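Local coordinates for glycosyl hydrolase, family 31/fibronectin type III domain protein (Clostridium perfringens, PDB 4P5Y) that probably binds N-acetylgalactosamine-containing glycans through a calcium-bearing F5/8 type C carbohydrate-binding domain of a family 31 glycoside hydrolase, at residues D80-Q85 and A159-F164. Residues are numbered along the deposited sequence; the frame is centred on the assembly and turned at random.
Sequences DYLPRQ and AAELVF. With CA (calcium ion), chain C; NGA (2-acetamido-2-deoxy-beta-D-galactopyranose), chain B.
Asp-80 pairs with Val-163 as an antiparallel hydrogen-bonded pair: Val-163 N reaches Asp-80 O at 3.0 Å, in the carbonyl plane on a lone pair, and their CB atoms meet on one face. The Asp-80 carboxylate is hydrogen-bonded to Tyr-165 and Gln-78. On the other face, Tyr-81, its CG anti to the backbone N (chi1 169°), brings its ring to Ala-159, with Tyr-81 CE1 3.6 Å from Ala-159 CB, while Leu-162 CD2 comes in at the ring edge. The Tyr-81 hydroxyl hydrogen-bonds Ser-158 O and Val-92 N. Leu-82 faces a classic beta bulge: its O accepts from Ala-160 N (2.8 Å), almost in line with the C=O, and from Glu-161 N (3.3 Å) on a lone pair. Its side chain runs beside that of Glu-161, Leu-82 CD2 3.6 Å from Glu-161 OE1. At the bulge Ala-160 O binds calcium at 2.4 Å, with backbone O atoms of Asn-42, Asp-47 and Thr-50 and the Asp-45 carboxylate. Beyond Pro-83, the extended Arg-84 side chain leads its guanidinium away from the strands, and Arg-84 NH2 donates to sugar O3 (3.1 Å); Asn-89 and Tyr-156 also hydrogen-bond this sugar. Strands 73-82 and 158-166 are the inner two of a four-stranded antiparallel sheet, flanked by 129-138 and 52-53, and Leu-162 packs on Ile-68 of the sandwich's facing five-stranded sheet.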
# COMPACT_ATOMS: atom_id res chain seq x y z
N ASP A 80 -3.15 1.95 6.56
CA ASP A 80 -4.04 0.82 6.30
C ASP A 80 -3.96 0.43 4.84
O ASP A 80 -3.96 1.28 3.93
CB ASP A 80 -5.49 1.13 6.65
CG ASP A 80 -5.69 1.37 8.12
OD1 ASP A 80 -4.73 1.14 8.88
OD2 ASP A 80 -6.79 1.79 8.52
N TYR A 81 -3.90 -0.87 4.62
CA TYR A 81 -3.90 -1.42 3.29
C TYR A 81 -5.27 -2.00 2.98
O TYR A 81 -5.74 -2.93 3.65
CB TYR A 81 -2.81 -2.50 3.17
CG TYR A 81 -2.92 -3.30 1.90
CD1 TYR A 81 -2.42 -2.82 0.71
CD2 TYR A 81 -3.54 -4.55 1.90
CE1 TYR A 81 -2.52 -3.54 -0.45
CE2 TYR A 81 -3.63 -5.29 0.73
CZ TYR A 81 -3.12 -4.78 -0.44
OH TYR A 81 -3.22 -5.49 -1.61
N LEU A 82 -5.91 -1.45 1.95
CA LEU A 82 -7.21 -1.93 1.53
C LEU A 82 -7.10 -2.75 0.25
O LEU A 82 -6.85 -2.20 -0.83
CB LEU A 82 -8.17 -0.78 1.31
CG LEU A 82 -9.58 -1.22 0.93
CD1 LEU A 82 -10.23 -2.03 2.06
CD2 LEU A 82 -10.39 0.00 0.59
N PRO A 83 -7.30 -4.06 0.38
CA PRO A 83 -7.15 -4.92 -0.80
C PRO A 83 -8.23 -4.66 -1.85
O PRO A 83 -9.33 -4.19 -1.53
CB PRO A 83 -7.25 -6.34 -0.22
CG PRO A 83 -7.93 -6.20 1.09
CD PRO A 83 -7.69 -4.81 1.59
N ARG A 84 -7.89 -4.95 -3.10
CA ARG A 84 -8.84 -4.95 -4.20
C ARG A 84 -10.13 -5.65 -3.79
O ARG A 84 -10.11 -6.80 -3.37
CB ARG A 84 -8.23 -5.64 -5.41
CG ARG A 84 -9.02 -5.51 -6.68
CD ARG A 84 -8.42 -6.46 -7.71
NE ARG A 84 -8.82 -6.14 -9.07
CZ ARG A 84 -8.18 -6.59 -10.15
NH1 ARG A 84 -7.12 -7.38 -10.01
NH2 ARG A 84 -8.60 -6.26 -11.36
N GLN A 85 -11.25 -4.95 -3.92
CA GLN A 85 -12.55 -5.45 -3.45
C GLN A 85 -13.20 -6.50 -4.35
O GLN A 85 -13.88 -7.39 -3.85
CB GLN A 85 -13.51 -4.27 -3.28
CG GLN A 85 -13.05 -3.25 -2.25
CD GLN A 85 -13.01 -3.83 -0.86
OE1 GLN A 85 -14.05 -4.11 -0.27
NE2 GLN A 85 -11.80 -4.05 -0.34
N ALA A 159 -3.45 -2.44 -5.01
CA ALA A 159 -3.94 -1.85 -3.77
C ALA A 159 -5.12 -0.96 -4.10
O ALA A 159 -5.06 -0.16 -5.04
CB ALA A 159 -2.84 -1.06 -3.05
N ALA A 160 -6.19 -1.12 -3.33
CA ALA A 160 -7.36 -0.27 -3.51
C ALA A 160 -7.13 1.05 -2.79
O ALA A 160 -7.42 2.11 -3.33
CB ALA A 160 -8.63 -0.98 -3.00
N GLU A 161 -6.59 0.99 -1.58
CA GLU A 161 -6.30 2.19 -0.82
C GLU A 161 -5.09 2.04 0.08
O GLU A 161 -4.80 0.97 0.61
CB GLU A 161 -7.47 2.60 0.05
CG GLU A 161 -8.59 3.35 -0.63
CD GLU A 161 -9.45 4.12 0.39
OE1 GLU A 161 -10.45 3.56 0.90
OE2 GLU A 161 -9.10 5.28 0.70
N LEU A 162 -4.40 3.16 0.27
CA LEU A 162 -3.49 3.30 1.39
C LEU A 162 -3.97 4.48 2.22
O LEU A 162 -4.03 5.62 1.73
CB LEU A 162 -2.05 3.52 0.93
CG LEU A 162 -1.50 2.39 0.08
CD1 LEU A 162 -0.19 2.81 -0.53
CD2 LEU A 162 -1.36 1.14 0.94
N VAL A 163 -4.32 4.20 3.47
CA VAL A 163 -4.73 5.23 4.42
C VAL A 163 -3.57 5.58 5.37
O VAL A 163 -3.00 4.70 5.98
CB VAL A 163 -5.96 4.75 5.21
CG1 VAL A 163 -6.39 5.76 6.27
CG2 VAL A 163 -7.11 4.43 4.25
N PHE A 164 -3.20 6.85 5.47
CA PHE A 164 -2.08 7.29 6.30
C PHE A 164 -2.57 7.88 7.61
O PHE A 164 -3.59 8.56 7.62
CB PHE A 164 -1.21 8.33 5.57
CG PHE A 164 -0.43 7.78 4.41
CD1 PHE A 164 -1.08 7.30 3.29
CD2 PHE A 164 0.96 7.75 4.45
CE1 PHE A 164 -0.36 6.77 2.22
CE2 PHE A 164 1.68 7.23 3.38
CZ PHE A 164 1.01 6.74 2.26
CA CA C . -8.58 3.64 -4.81
C1 NGA B . -6.99 -9.79 -15.17
C2 NGA B . -7.28 -8.58 -14.28
C3 NGA B . -6.03 -7.71 -14.19
C4 NGA B . -4.84 -8.56 -13.76
C5 NGA B . -4.69 -9.72 -14.74
C6 NGA B . -3.48 -10.59 -14.43
C7 NGA B . -9.64 -7.92 -14.19
C8 NGA B . -10.74 -7.14 -14.86
N2 NGA B . -8.43 -7.81 -14.74
O1 NGA B . -8.08 -10.68 -15.16
O3 NGA B . -6.23 -6.63 -13.29
O4 NGA B . -5.05 -9.06 -12.46
O5 NGA B . -5.87 -10.48 -14.67
O6 NGA B . -3.84 -11.96 -14.48
O7 NGA B . -9.90 -8.62 -13.20